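Local coordinates for putative CRISPR-associated endoribonuclease-like protein Cas6nc (PDB 3QJL) that binds CRISPR RNA as a member of the Cas6 family and probably serves prokaryotic adaptive immunity against viruses and other mobile genetic elements, at residues F185-L190 / M209-A214; T179-D184 / S216-R221; I59-R64 / D77-Y82. All coordinates share one frame; numbering follows the deposited sequence.

From the N terminus, contact 3 comes first: 59-64 pairs with 77-82, closing a loop that carries strands 64-67 and 71-74 at the edge of the N-terminal sheet. The chain later leaves helix 160-176 and enters 179-184, where contact 2 opens; its partner 216-221 follows only after strands 185-189, 192-197 and 204-215. Contact 1, between 185-190 and 209-214, therefore lies wholly within the span of contact 2, and the two touch through Phe185, Tyr213 and Ile219. Contact 1 joins neighbouring strands, contact 2 ties the incoming loop to helix 217-226, and contact 3 stands apart, its centre about 26 Å from that of contact 1.

Contact 1 (F185-L190 / M209-A214); sequences FTIEVL and MVFRYA. With nucleotides of chain B.
Phe185-Leu190 and Met209-Ala214 are neighbouring antiparallel strands of the sheet in the C-terminal half of this two-part Cas6 protein. Thr186 with Ala214 and Glu188 with Arg212 form the hydrogen-bonded pairs; in the second, Glu188 N gives to Arg212 O at 2.9 Å and Arg212 N returns a bond to Glu188 O. A further bond, from Leu190 N to Val210 O, holds the chain just where it turns a corner.

Ile187, Val189, Phe211 and Tyr213 share one face. The beta-branched residues suit extended backbone, and Ile187 CB comes within 3.7 Å of Phe211 CD2. At the start of strand 185-189 Phe185 lies beside Tyr213 with ring planes only 12° apart, but the rings are slid so far that they barely overlap; CD2 of Phe185 meets CE2 of Tyr213 at 3.5 Å. Tyr213 CG is anti to the backbone N (chi1 179°), which carries the ring toward Phe185, while its hydroxyl is hydrogen-bonded to Ser216 O. Helix 160-176 covers this region, with Phe160 against Ile187 and Met161 and Met168 against Phe185.

On the face of Thr186 and Ala214, Glu188 and Arg212 lie side by side and point the same way. OE2 of Glu188 reaches the guanidinium edge, in its plane, and makes a salt bridge to Arg212 NH1 at 3.4 Å; the carboxylate itself is turned 72° from that plane.

Beyond this pair the surface meets RNA. Leu190 CD1 approaches O2 of C5 of chain B at 3.4 Å, and Val210 CG1 lies 3.5 Å from the same nucleotide's O4'. The apolar branches thus pack against the base and sugar of C5 without hydrogen-bonding to them, while the nearby carboxylate would partly offset the positive charge of Arg212.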
loop_
_atom_site.group_PDB
_atom_site.type_symbol
_atom_site.label_atom_id
_atom_site.label_comp_id
_atom_site.label_asym_id
_atom_site.label_seq_id
_atom_site.Cartn_x
_atom_site.Cartn_y
_atom_site.Cartn_z
ATOM N N PHE A 185 -18.365 18.978 4.059
ATOM C CA PHE A 185 -16.994 18.672 3.672
ATOM C C PHE A 185 -16.896 17.450 2.757
ATOM O O PHE A 185 -17.800 16.615 2.713
ATOM C CB PHE A 185 -16.116 18.476 4.905
ATOM C CG PHE A 185 -16.335 17.175 5.609
ATOM C CD1 PHE A 185 -17.248 17.076 6.640
ATOM C CD2 PHE A 185 -15.609 16.053 5.258
ATOM C CE1 PHE A 185 -17.444 15.880 7.305
ATOM C CE2 PHE A 185 -15.799 14.845 5.922
ATOM C CZ PHE A 185 -16.718 14.761 6.947
ATOM N N THR A 186 -15.788 17.351 2.032
ATOM C CA THR A 186 -15.525 16.189 1.200
ATOM C C THR A 186 -14.120 15.717 1.469
ATOM O O THR A 186 -13.290 16.483 1.953
ATOM C CB THR A 186 -15.587 16.525 -0.304
ATOM O OG1 THR A 186 -14.735 17.645 -0.572
ATOM C CG2 THR A 186 -17.003 16.847 -0.738
ATOM N N ILE A 187 -13.847 14.459 1.149
ATOM C CA ILE A 187 -12.473 13.989 1.098
ATOM C C ILE A 187 -12.247 13.308 -0.243
ATOM O O ILE A 187 -13.129 12.618 -0.743
ATOM C CB ILE A 187 -12.160 12.990 2.227
ATOM C CG1 ILE A 187 -12.616 11.593 1.832
ATOM C CG2 ILE A 187 -12.812 13.415 3.537
ATOM C CD1 ILE A 187 -12.197 10.543 2.819
ATOM N N GLU A 188 -11.089 13.512 -0.855
ATOM C CA GLU A 188 -10.769 12.690 -2.013
ATOM C C GLU A 188 -9.500 11.870 -1.807
ATOM O O GLU A 188 -8.442 12.405 -1.466
ATOM C CB GLU A 188 -10.765 13.475 -3.332
ATOM C CG GLU A 188 -9.529 14.293 -3.617
ATOM C CD GLU A 188 -9.513 14.794 -5.050
ATOM O OE1 GLU A 188 -10.072 14.092 -5.933
ATOM O OE2 GLU A 188 -8.956 15.890 -5.292
ATOM N N VAL A 189 -9.645 10.561 -1.992
ATOM C CA VAL A 189 -8.583 9.609 -1.748
ATOM C C VAL A 189 -7.428 9.838 -2.712
ATOM O O VAL A 189 -7.633 10.193 -3.867
ATOM C CB VAL A 189 -9.124 8.197 -1.931
ATOM C CG1 VAL A 189 -8.020 7.175 -1.826
ATOM C CG2 VAL A 189 -10.184 7.938 -0.915
ATOM N N LEU A 190 -6.212 9.634 -2.231
ATOM C CA LEU A 190 -5.014 9.830 -3.032
ATOM C C LEU A 190 -4.246 8.537 -3.085
ATOM O O LEU A 190 -3.855 8.092 -4.137
ATOM C CB LEU A 190 -4.153 10.975 -2.511
ATOM C CG LEU A 190 -4.853 12.334 -2.553
ATOM C CD1 LEU A 190 -3.884 13.482 -2.291
ATOM C CD2 LEU A 190 -5.520 12.502 -3.894
ATOM N N MET A 209 -4.957 5.352 4.282
ATOM C CA MET A 209 -5.012 6.144 3.076
ATOM C C MET A 209 -4.336 7.491 3.259
ATOM O O MET A 209 -4.154 7.970 4.387
ATOM C CB MET A 209 -6.474 6.364 2.701
ATOM C CG MET A 209 -7.266 7.010 3.809
ATOM S SD MET A 209 -9.023 7.159 3.474
ATOM C CE MET A 209 -8.915 7.376 1.708
ATOM N N VAL A 210 -3.957 8.095 2.137
ATOM C CA VAL A 210 -3.595 9.501 2.127
ATOM C C VAL A 210 -4.730 10.182 1.396
ATOM O O VAL A 210 -5.070 9.762 0.300
ATOM C CB VAL A 210 -2.293 9.732 1.373
ATOM C CG1 VAL A 210 -2.151 11.194 1.009
ATOM C CG2 VAL A 210 -1.123 9.259 2.206
ATOM N N PHE A 211 -5.350 11.190 2.001
ATOM C CA PHE A 211 -6.479 11.847 1.350
ATOM C C PHE A 211 -6.437 13.357 1.506
ATOM O O PHE A 211 -5.698 13.878 2.335
ATOM C CB PHE A 211 -7.798 11.309 1.879
ATOM C CG PHE A 211 -7.999 11.527 3.347
ATOM C CD1 PHE A 211 -7.373 10.715 4.275
ATOM C CD2 PHE A 211 -8.833 12.536 3.800
ATOM C CE1 PHE A 211 -7.571 10.908 5.627
ATOM C CE2 PHE A 211 -9.033 12.737 5.140
ATOM C CZ PHE A 211 -8.399 11.923 6.062
ATOM N N ARG A 212 -7.214 14.055 0.682
ATOM C CA ARG A 212 -7.314 15.498 0.783
ATOM C C ARG A 212 -8.668 15.869 1.333
ATOM O O ARG A 212 -9.694 15.379 0.866
ATOM C CB ARG A 212 -7.106 16.196 -0.556
ATOM C CG ARG A 212 -7.491 17.675 -0.490
ATOM C CD ARG A 212 -7.098 18.469 -1.720
ATOM N NE ARG A 212 -5.689 18.299 -2.034
ATOM C CZ ARG A 212 -5.249 17.500 -2.999
ATOM N NH1 ARG A 212 -6.123 16.818 -3.735
ATOM N NH2 ARG A 212 -3.946 17.388 -3.236
ATOM N N TYR A 213 -8.651 16.733 2.339
ATOM C CA TYR A 213 -9.853 17.180 3.000
ATOM C C TYR A 213 -10.150 18.558 2.471
ATOM O O TYR A 213 -9.235 19.340 2.259
ATOM C CB TYR A 213 -9.600 17.252 4.503
ATOM C CG TYR A 213 -10.785 17.724 5.300
ATOM C CD1 TYR A 213 -11.139 19.068 5.327
ATOM C CD2 TYR A 213 -11.553 16.829 6.027
ATOM C CE1 TYR A 213 -12.227 19.508 6.054
ATOM C CE2 TYR A 213 -12.640 17.259 6.761
ATOM C CZ TYR A 213 -12.976 18.599 6.771
ATOM O OH TYR A 213 -14.070 19.026 7.496
ATOM N N ALA A 214 -11.420 18.853 2.232
ATOM C CA ALA A 214 -11.845 20.212 1.896
ATOM C C ALA A 214 -13.148 20.539 2.639
ATOM O O ALA A 214 -13.859 19.632 3.070
ATOM C CB ALA A 214 -12.030 20.355 0.406
ATOM P P C B 5 3.964 7.608 0.525
ATOM O OP1 C B 5 3.887 6.264 1.146
ATOM O OP2 C B 5 4.520 7.732 -0.844
ATOM O "O5'" C B 5 2.543 8.311 0.601
ATOM C "C5'" C B 5 2.294 9.532 -0.076
ATOM C "C4'" C B 5 1.263 9.354 -1.158
ATOM O "O4'" C B 5 0.417 10.533 -1.211
ATOM C "C3'" C B 5 1.824 9.160 -2.559
ATOM O "O3'" C B 5 0.985 8.261 -3.282
ATOM C "C2'" C B 5 1.725 10.561 -3.155
ATOM O "O2'" C B 5 1.648 10.596 -4.561
ATOM C "C1'" C B 5 0.448 11.087 -2.506
ATOM N N1 C B 5 0.401 12.556 -2.366
ATOM C C2 C B 5 -0.422 13.299 -3.221
ATOM O O2 C B 5 -1.079 12.713 -4.103
ATOM N N3 C B 5 -0.471 14.643 -3.069
ATOM C C4 C B 5 0.254 15.245 -2.119
ATOM N N4 C B 5 0.169 16.575 -2.024
ATOM C C5 C B 5 1.093 14.511 -1.233
ATOM C C6 C B 5 1.131 13.181 -1.386
ATOM P P A B 7 -3.908 3.330 -5.052
ATOM O OP1 A B 7 -3.452 3.759 -3.716
ATOM O OP2 A B 7 -4.085 1.879 -5.312
ATOM O "O5'" A B 7 -5.232 4.105 -5.435
ATOM C "C5'" A B 7 -5.487 5.401 -4.934
ATOM C "C4'" A B 7 -6.344 6.184 -5.888
ATOM O "O4'" A B 7 -5.568 6.525 -7.061
ATOM C "C3'" A B 7 -7.560 5.449 -6.427
ATOM O "O3'" A B 7 -8.678 5.569 -5.578
ATOM C "C2'" A B 7 -7.772 6.084 -7.788
ATOM O "O2'" A B 7 -8.461 7.308 -7.660
ATOM C "C1'" A B 7 -6.345 6.385 -8.219
ATOM N N9 A B 7 -5.765 5.299 -9.034
ATOM C C8 A B 7 -4.657 4.552 -8.729
ATOM N N7 A B 7 -4.348 3.656 -9.636
ATOM C C5 A B 7 -5.320 3.824 -10.611
ATOM C C6 A B 7 -5.549 3.174 -11.831
ATOM N N6 A B 7 -4.793 2.190 -12.322
ATOM N N1 A B 7 -6.602 3.584 -12.554
ATOM C C2 A B 7 -7.370 4.567 -12.082
ATOM N N3 A B 7 -7.266 5.258 -10.955
ATOM C C4 A B 7 -6.199 4.837 -10.257
#

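Contact 2 (T179-D184 / S216-R221); sequences TPKDRD and SEEIAR
Glu218 and Ser216 reach from the start of helix 217-226 into the backbone of Thr179-Asp184, so most of the polar bonds join a side chain to a main chain. OE2 of Glu218 faces two consecutive amides: Asp182 N gives it a bond of 2.9 Å, nearly along the C-O axis, and Lys181 N adds a weak one, bent to 119° at the hydrogen. An extended glutamate chain suits this place because it spans the distance from helix to loop, and a negative charge near a helix N terminus is probably favourable as well.

A backbone bond joins the same elements further on, from Ser216 N to Asp184 O at 2.8 Å and in the carbonyl plane. Ser216 OG also gives a weak bond to Asp182 O. Within the loop, Asp182 has CG anti to its own backbone N (chi1 -179°), and OD1 takes the amide of Asp184 at 3.0 Å, from well above the carboxylate plane. This is an Asx turn, and it shapes the loop that offers its carbonyls to Ser216.

The apolar part is slight. Pro180 CG lies 4.2 Å from Ile219 CG1, and Ile219 CD1 runs on to Arg183 CA at 3.9 Å. Tyr172 of helix 160-176 touches both Pro180 and Glu218, setting the contact against that helix.

Ser216 OG accepts from Ile219 N at 2.9 Å, the classical serine N-cap: a short hydroxyl folds back over the first helical turn and satisfies an amide there, here just where strand 204-215 gives way to helix 217-226.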
loop_
_atom_site.group_PDB
_atom_site.type_symbol
_atom_site.label_atom_id
_atom_site.label_comp_id
_atom_site.label_asym_id
_atom_site.label_seq_id
_atom_site.Cartn_x
_atom_site.Cartn_y
_atom_site.Cartn_z
ATOM N N THR A 179 -23.246 21.727 17.864
ATOM C CA THR A 179 -23.159 21.306 16.472
ATOM C C THR A 179 -22.345 22.336 15.710
ATOM O O THR A 179 -22.478 23.528 15.972
ATOM C CB THR A 179 -24.550 21.169 15.829
ATOM O OG1 THR A 179 -25.548 21.611 16.755
ATOM C CG2 THR A 179 -24.823 19.716 15.452
ATOM N N PRO A 180 -21.501 21.885 14.762
ATOM C CA PRO A 180 -20.639 22.795 13.998
ATOM C C PRO A 180 -21.455 23.657 13.047
ATOM O O PRO A 180 -22.460 23.199 12.503
ATOM C CB PRO A 180 -19.745 21.849 13.176
ATOM C CG PRO A 180 -20.058 20.464 13.646
ATOM C CD PRO A 180 -21.421 20.509 14.250
ATOM N N LYS A 181 -21.017 24.893 12.844
ATOM C CA LYS A 181 -21.737 25.826 11.990
ATOM C C LYS A 181 -21.671 25.374 10.538
ATOM O O LYS A 181 -22.701 25.237 9.876
ATOM C CB LYS A 181 -21.182 27.247 12.155
ATOM C CG LYS A 181 -21.842 28.083 13.262
ATOM C CD LYS A 181 -21.845 27.390 14.631
ATOM C CE LYS A 181 -22.529 28.261 15.696
ATOM N NZ LYS A 181 -22.609 27.605 17.037
ATOM N N ASP A 182 -20.463 25.136 10.038
ATOM C CA ASP A 182 -20.330 24.543 8.716
ATOM C C ASP A 182 -20.184 23.024 8.823
ATOM O O ASP A 182 -19.193 22.521 9.363
ATOM C CB ASP A 182 -19.163 25.144 7.927
ATOM C CG ASP A 182 -19.039 24.535 6.525
ATOM O OD1 ASP A 182 -20.050 23.988 6.019
ATOM O OD2 ASP A 182 -17.940 24.599 5.929
ATOM N N ARG A 183 -21.204 22.312 8.347
ATOM C CA ARG A 183 -21.203 20.847 8.301
ATOM C C ARG A 183 -20.872 20.208 6.943
ATOM O O ARG A 183 -20.975 18.994 6.787
ATOM C CB ARG A 183 -22.510 20.290 8.850
ATOM C CG ARG A 183 -23.630 21.301 8.875
ATOM C CD ARG A 183 -24.636 20.961 9.954
ATOM N NE ARG A 183 -25.049 22.142 10.708
ATOM C CZ ARG A 183 -26.188 22.800 10.506
ATOM N NH1 ARG A 183 -27.037 22.388 9.568
ATOM N NH2 ARG A 183 -26.479 23.866 11.249
ATOM N N ASP A 184 -20.521 21.012 5.949
ATOM C CA ASP A 184 -20.197 20.449 4.646
ATOM C C ASP A 184 -18.707 20.191 4.483
ATOM O O ASP A 184 -17.884 21.066 4.749
ATOM C CB ASP A 184 -20.696 21.356 3.518
ATOM C CG ASP A 184 -22.210 21.537 3.537
ATOM O OD1 ASP A 184 -22.928 20.567 3.877
ATOM O OD2 ASP A 184 -22.678 22.654 3.214
ATOM N N SER A 216 -15.511 22.174 5.745
ATOM C CA SER A 216 -15.680 22.775 7.069
ATOM C C SER A 216 -14.392 22.825 7.875
ATOM O O SER A 216 -13.736 21.809 8.085
ATOM C CB SER A 216 -16.746 21.993 7.844
ATOM O OG SER A 216 -16.363 21.787 9.184
ATOM N N GLU A 217 -14.054 24.020 8.347
ATOM C CA GLU A 217 -12.799 24.224 9.052
ATOM C C GLU A 217 -12.837 23.733 10.508
ATOM O O GLU A 217 -11.804 23.391 11.079
ATOM C CB GLU A 217 -12.363 25.686 8.975
ATOM C CG GLU A 217 -12.329 26.243 7.549
ATOM C CD GLU A 217 -11.515 27.537 7.428
ATOM O OE1 GLU A 217 -11.377 28.264 8.444
ATOM O OE2 GLU A 217 -11.012 27.821 6.313
ATOM N N GLU A 218 -14.026 23.670 11.100
ATOM C CA GLU A 218 -14.177 23.103 12.438
ATOM C C GLU A 218 -14.172 21.574 12.479
ATOM O O GLU A 218 -13.615 20.982 13.406
ATOM C CB GLU A 218 -15.436 23.628 13.113
ATOM C CG GLU A 218 -16.299 24.462 12.203
ATOM C CD GLU A 218 -17.528 24.996 12.912
ATOM O OE1 GLU A 218 -17.532 25.056 14.169
ATOM O OE2 GLU A 218 -18.494 25.356 12.204
ATOM N N ILE A 219 -14.802 20.932 11.495
ATOM C CA ILE A 219 -14.792 19.470 11.429
ATOM C C ILE A 219 -13.372 18.989 11.162
ATOM O O ILE A 219 -12.937 17.985 11.734
ATOM C CB ILE A 219 -15.780 18.921 10.377
ATOM C CG1 ILE A 219 -17.216 19.112 10.865
ATOM C CG2 ILE A 219 -15.532 17.434 10.101
ATOM C CD1 ILE A 219 -18.258 18.862 9.813
ATOM N N ALA A 220 -12.641 19.725 10.322
ATOM C CA ALA A 220 -11.220 19.440 10.086
ATOM C C ALA A 220 -10.411 19.474 11.388
ATOM O O ALA A 220 -9.651 18.547 11.675
ATOM C CB ALA A 220 -10.627 20.402 9.064
ATOM N N ARG A 221 -10.572 20.536 12.176
ATOM C CA ARG A 221 -9.903 20.587 13.469
ATOM C C ARG A 221 -10.334 19.381 14.292
ATOM O O ARG A 221 -9.506 18.705 14.913
ATOM C CB ARG A 221 -10.192 21.897 14.218
ATOM C CG ARG A 221 -9.144 22.996 13.988
ATOM C CD ARG A 221 -9.561 24.374 14.542
ATOM N NE ARG A 221 -9.800 24.386 15.991
ATOM C CZ ARG A 221 -8.928 24.807 16.920
ATOM N NH1 ARG A 221 -7.719 25.248 16.573
ATOM N NH2 ARG A 221 -9.262 24.789 18.215
#

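Contact 3 (I59-R64 / D77-Y82); sequences IIVRKR and DDVSLY. With nucleotides of chain B; nucleotides of chain D.
Ile60 and Tyr82 cross at about a right angle, with CG1 of Ile60 in the plane of the ring at its edge, 3.8 Å from Tyr82 CE1. That leaves a ring face to RNA: C8 of G1 of chain B sits over the ring centre, 3.8 Å above its plane. Arg62, bent at chi2 (75°) and chi3 (63°), turns its guanidinium back toward the tyrosine, the two planes 66° apart; Tyr82 OH lies at the guanidinium edge, and NH1 forms a salt bridge with an RNA phosphate.

Ile60 and Ser80 are a hydrogen-bonded antiparallel pair at the margin of the N-terminal ferredoxin-like sheet, in which strand 55-60 is outermost in the chain. The backbone there, and just past the strand at Val61, also bonds to RNA bases: Val61 N gives to O4 of U3 of chain B at 3.0 Å, and N6 of A6 of chain D gives to Ile59 O, also at 3.0 Å.

Ile59 and Leu81 share the other face, and branched apolar residues suit this buried place. The side chains of Ile59 and Val79 cross obliquely, CG2 of Ile59 3.8 Å from CB of Val79, while Val61 lies alongside Val79, CG2 to CG1 at 3.6 Å.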
loop_
_atom_site.group_PDB
_atom_site.type_symbol
_atom_site.label_atom_id
_atom_site.label_comp_id
_atom_site.label_asym_id
_atom_site.label_seq_id
_atom_site.Cartn_x
_atom_site.Cartn_y
_atom_site.Cartn_z
ATOM N N ILE A 59 1.198 1.548 16.616
ATOM C CA ILE A 59 2.503 1.632 17.235
ATOM C C ILE A 59 3.529 1.717 16.112
ATOM O O ILE A 59 3.723 0.769 15.358
ATOM C CB ILE A 59 2.771 0.371 18.068
ATOM C CG1 ILE A 59 1.805 0.321 19.253
ATOM C CG2 ILE A 59 4.218 0.317 18.516
ATOM C CD1 ILE A 59 1.882 -0.946 20.063
ATOM N N ILE A 60 4.226 2.844 16.036
ATOM C CA ILE A 60 5.125 3.097 14.924
ATOM C C ILE A 60 6.463 2.421 15.144
ATOM O O ILE A 60 7.161 2.743 16.100
ATOM C CB ILE A 60 5.372 4.600 14.757
ATOM C CG1 ILE A 60 4.045 5.346 14.628
ATOM C CG2 ILE A 60 6.280 4.864 13.570
ATOM C CD1 ILE A 60 3.016 4.643 13.781
ATOM N N VAL A 61 6.827 1.501 14.250
ATOM C CA VAL A 61 8.152 0.884 14.266
ATOM C C VAL A 61 8.976 1.385 13.089
ATOM O O VAL A 61 8.755 0.978 11.960
ATOM C CB VAL A 61 8.065 -0.643 14.144
ATOM C CG1 VAL A 61 9.458 -1.247 14.091
ATOM C CG2 VAL A 61 7.265 -1.224 15.280
ATOM N N ARG A 62 9.961 2.227 13.355
ATOM C CA ARG A 62 10.693 2.885 12.291
ATOM C C ARG A 62 11.434 1.885 11.418
ATOM O O ARG A 62 11.573 2.097 10.217
ATOM C CB ARG A 62 11.668 3.910 12.861
ATOM C CG ARG A 62 11.631 5.271 12.178
ATOM C CD ARG A 62 10.396 6.084 12.584
ATOM N NE ARG A 62 10.357 6.410 14.010
ATOM C CZ ARG A 62 9.403 7.143 14.585
ATOM N NH1 ARG A 62 8.406 7.629 13.854
ATOM N NH2 ARG A 62 9.441 7.393 15.890
ATOM N N LYS A 63 11.918 0.796 12.000
ATOM C CA LYS A 63 12.562 -0.218 11.168
ATOM C C LYS A 63 12.221 -1.653 11.584
ATOM O O LYS A 63 12.346 -2.025 12.755
ATOM C CB LYS A 63 14.066 0.033 11.059
ATOM C CG LYS A 63 14.913 -0.665 12.075
ATOM C CD LYS A 63 16.065 0.242 12.481
ATOM C CE LYS A 63 16.551 1.084 11.304
ATOM N NZ LYS A 63 17.677 1.971 11.724
ATOM N N ARG A 64 11.790 -2.450 10.605
ATOM C CA ARG A 64 11.070 -3.691 10.876
ATOM C C ARG A 64 11.208 -4.713 9.750
ATOM O O ARG A 64 11.630 -4.389 8.642
ATOM C CB ARG A 64 9.582 -3.379 11.086
ATOM C CG ARG A 64 8.960 -2.667 9.895
ATOM C CD ARG A 64 7.725 -1.853 10.239
ATOM N NE ARG A 64 7.181 -1.211 9.043
ATOM C CZ ARG A 64 7.785 -0.215 8.405
ATOM N NH1 ARG A 64 8.942 0.245 8.857
ATOM N NH2 ARG A 64 7.245 0.320 7.322
ATOM N N ASP A 77 15.497 0.297 18.251
ATOM C CA ASP A 77 15.716 0.254 19.708
ATOM C C ASP A 77 14.435 0.555 20.480
ATOM O O ASP A 77 14.179 -0.040 21.527
ATOM C CB ASP A 77 16.824 1.224 20.145
ATOM C CG ASP A 77 18.195 0.822 19.622
ATOM O OD1 ASP A 77 18.462 -0.396 19.526
ATOM O OD2 ASP A 77 19.002 1.725 19.299
ATOM N N ASP A 78 13.630 1.478 19.964
ATOM C CA ASP A 78 12.324 1.745 20.558
ATOM C C ASP A 78 11.214 1.886 19.509
ATOM O O ASP A 78 11.462 1.880 18.304
ATOM C CB ASP A 78 12.372 3.007 21.426
ATOM C CG ASP A 78 12.745 4.252 20.630
ATOM O OD1 ASP A 78 11.959 4.663 19.739
ATOM O OD2 ASP A 78 13.824 4.828 20.895
ATOM N N VAL A 79 9.989 2.042 19.996
ATOM C CA VAL A 79 8.830 2.262 19.154
ATOM C C VAL A 79 8.030 3.417 19.744
ATOM O O VAL A 79 8.055 3.621 20.947
ATOM C CB VAL A 79 7.954 1.008 19.105
ATOM C CG1 VAL A 79 8.686 -0.111 18.418
ATOM C CG2 VAL A 79 7.550 0.577 20.507
ATOM N N SER A 80 7.306 4.162 18.923
ATOM C CA SER A 80 6.529 5.279 19.438
ATOM C C SER A 80 5.049 4.989 19.297
ATOM O O SER A 80 4.642 4.176 18.481
ATOM C CB SER A 80 6.878 6.564 18.696
ATOM O OG SER A 80 8.157 6.448 18.127
ATOM N N LEU A 81 4.243 5.638 20.117
ATOM C CA LEU A 81 2.807 5.534 19.998
ATOM C C LEU A 81 2.240 6.922 20.179
ATOM O O LEU A 81 2.389 7.502 21.244
ATOM C CB LEU A 81 2.292 4.631 21.100
ATOM C CG LEU A 81 0.795 4.647 21.354
ATOM C CD1 LEU A 81 0.103 3.669 20.436
ATOM C CD2 LEU A 81 0.523 4.290 22.797
ATOM N N TYR A 82 1.580 7.461 19.165
ATOM C CA TYR A 82 1.077 8.825 19.258
ATOM C C TYR A 82 -0.359 8.848 19.734
ATOM O O TYR A 82 -1.162 8.032 19.300
ATOM C CB TYR A 82 1.192 9.520 17.912
ATOM C CG TYR A 82 2.614 9.612 17.456
ATOM C CD1 TYR A 82 3.169 8.628 16.658
ATOM C CD2 TYR A 82 3.412 10.671 17.842
ATOM C CE1 TYR A 82 4.475 8.704 16.246
ATOM C CE2 TYR A 82 4.718 10.753 17.432
ATOM C CZ TYR A 82 5.246 9.768 16.637
ATOM O OH TYR A 82 6.555 9.847 16.231
ATOM P P U B 3 9.214 6.526 8.478
ATOM O OP1 U B 3 8.757 6.063 9.824
ATOM O OP2 U B 3 10.672 6.662 8.229
ATOM O "O5'" U B 3 8.552 5.621 7.341
ATOM C "C5'" U B 3 7.732 6.193 6.334
ATOM C "C4'" U B 3 6.541 5.313 6.012
ATOM O "O4'" U B 3 6.757 3.965 6.495
ATOM C "C3'" U B 3 5.218 5.707 6.644
ATOM O "O3'" U B 3 4.594 6.783 5.974
ATOM C "C2'" U B 3 4.420 4.415 6.566
ATOM O "O2'" U B 3 3.855 4.264 5.276
ATOM C "C1'" U B 3 5.509 3.354 6.745
ATOM N N1 U B 3 5.508 2.769 8.107
ATOM C C2 U B 3 4.818 1.583 8.256
ATOM O O2 U B 3 4.258 1.061 7.323
ATOM N N3 U B 3 4.799 1.019 9.500
ATOM C C4 U B 3 5.403 1.541 10.623
ATOM O O4 U B 3 5.306 0.948 11.699
ATOM C C5 U B 3 6.097 2.773 10.403
ATOM C C6 U B 3 6.129 3.335 9.187
ATOM P P A D 6 5.706 -3.085 5.884
ATOM O OP1 A D 6 5.625 -1.664 5.475
ATOM O OP2 A D 6 6.372 -3.419 7.161
ATOM O "O5'" A D 6 4.257 -3.731 5.846
ATOM C "C5'" A D 6 4.068 -5.124 6.055
ATOM C "C4'" A D 6 2.669 -5.431 6.534
ATOM O "O4'" A D 6 2.560 -5.067 7.932
ATOM C "C3'" A D 6 1.552 -4.687 5.812
ATOM O "O3'" A D 6 0.383 -5.511 5.768
ATOM C "C2'" A D 6 1.296 -3.493 6.724
ATOM O "O2'" A D 6 -0.004 -2.959 6.620
ATOM C "C1'" A D 6 1.555 -4.090 8.107
ATOM N N9 A D 6 2.053 -3.129 9.095
ATOM C C8 A D 6 3.094 -2.244 8.945
ATOM N N7 A D 6 3.362 -1.511 10.008
ATOM C C5 A D 6 2.436 -1.957 10.932
ATOM C C6 A D 6 2.197 -1.576 12.259
ATOM N N6 A D 6 2.893 -0.630 12.893
ATOM N N1 A D 6 1.209 -2.219 12.914
ATOM C C2 A D 6 0.511 -3.170 12.270
ATOM N N3 A D 6 0.633 -3.610 11.020
ATOM C C4 A D 6 1.631 -2.958 10.395
ATOM O "O5'" G B 1 7.546 13.839 15.991
ATOM C "C5'" G B 1 8.058 13.853 14.659
ATOM C "C4'" G B 1 7.559 12.674 13.855
ATOM O "O4'" G B 1 6.221 12.328 14.312
ATOM C "C3'" G B 1 7.454 12.910 12.348
ATOM O "O3'" G B 1 7.714 11.688 11.635
ATOM C "C2'" G B 1 5.982 13.301 12.176
ATOM O "O2'" G B 1 5.451 13.079 10.881
ATOM C "C1'" G B 1 5.305 12.424 13.235
ATOM N N9 G B 1 4.041 12.973 13.756
ATOM C C8 G B 1 2.982 12.238 14.236
ATOM N N7 G B 1 1.976 12.967 14.637
ATOM C C5 G B 1 2.394 14.270 14.415
ATOM C C6 G B 1 1.722 15.493 14.659
ATOM O O6 G B 1 0.591 15.663 15.128
ATOM N N1 G B 1 2.491 16.599 14.299
ATOM C C2 G B 1 3.754 16.538 13.767
ATOM N N2 G B 1 4.331 17.720 13.483
ATOM N N3 G B 1 4.394 15.397 13.535
ATOM C C4 G B 1 3.666 14.303 13.878
#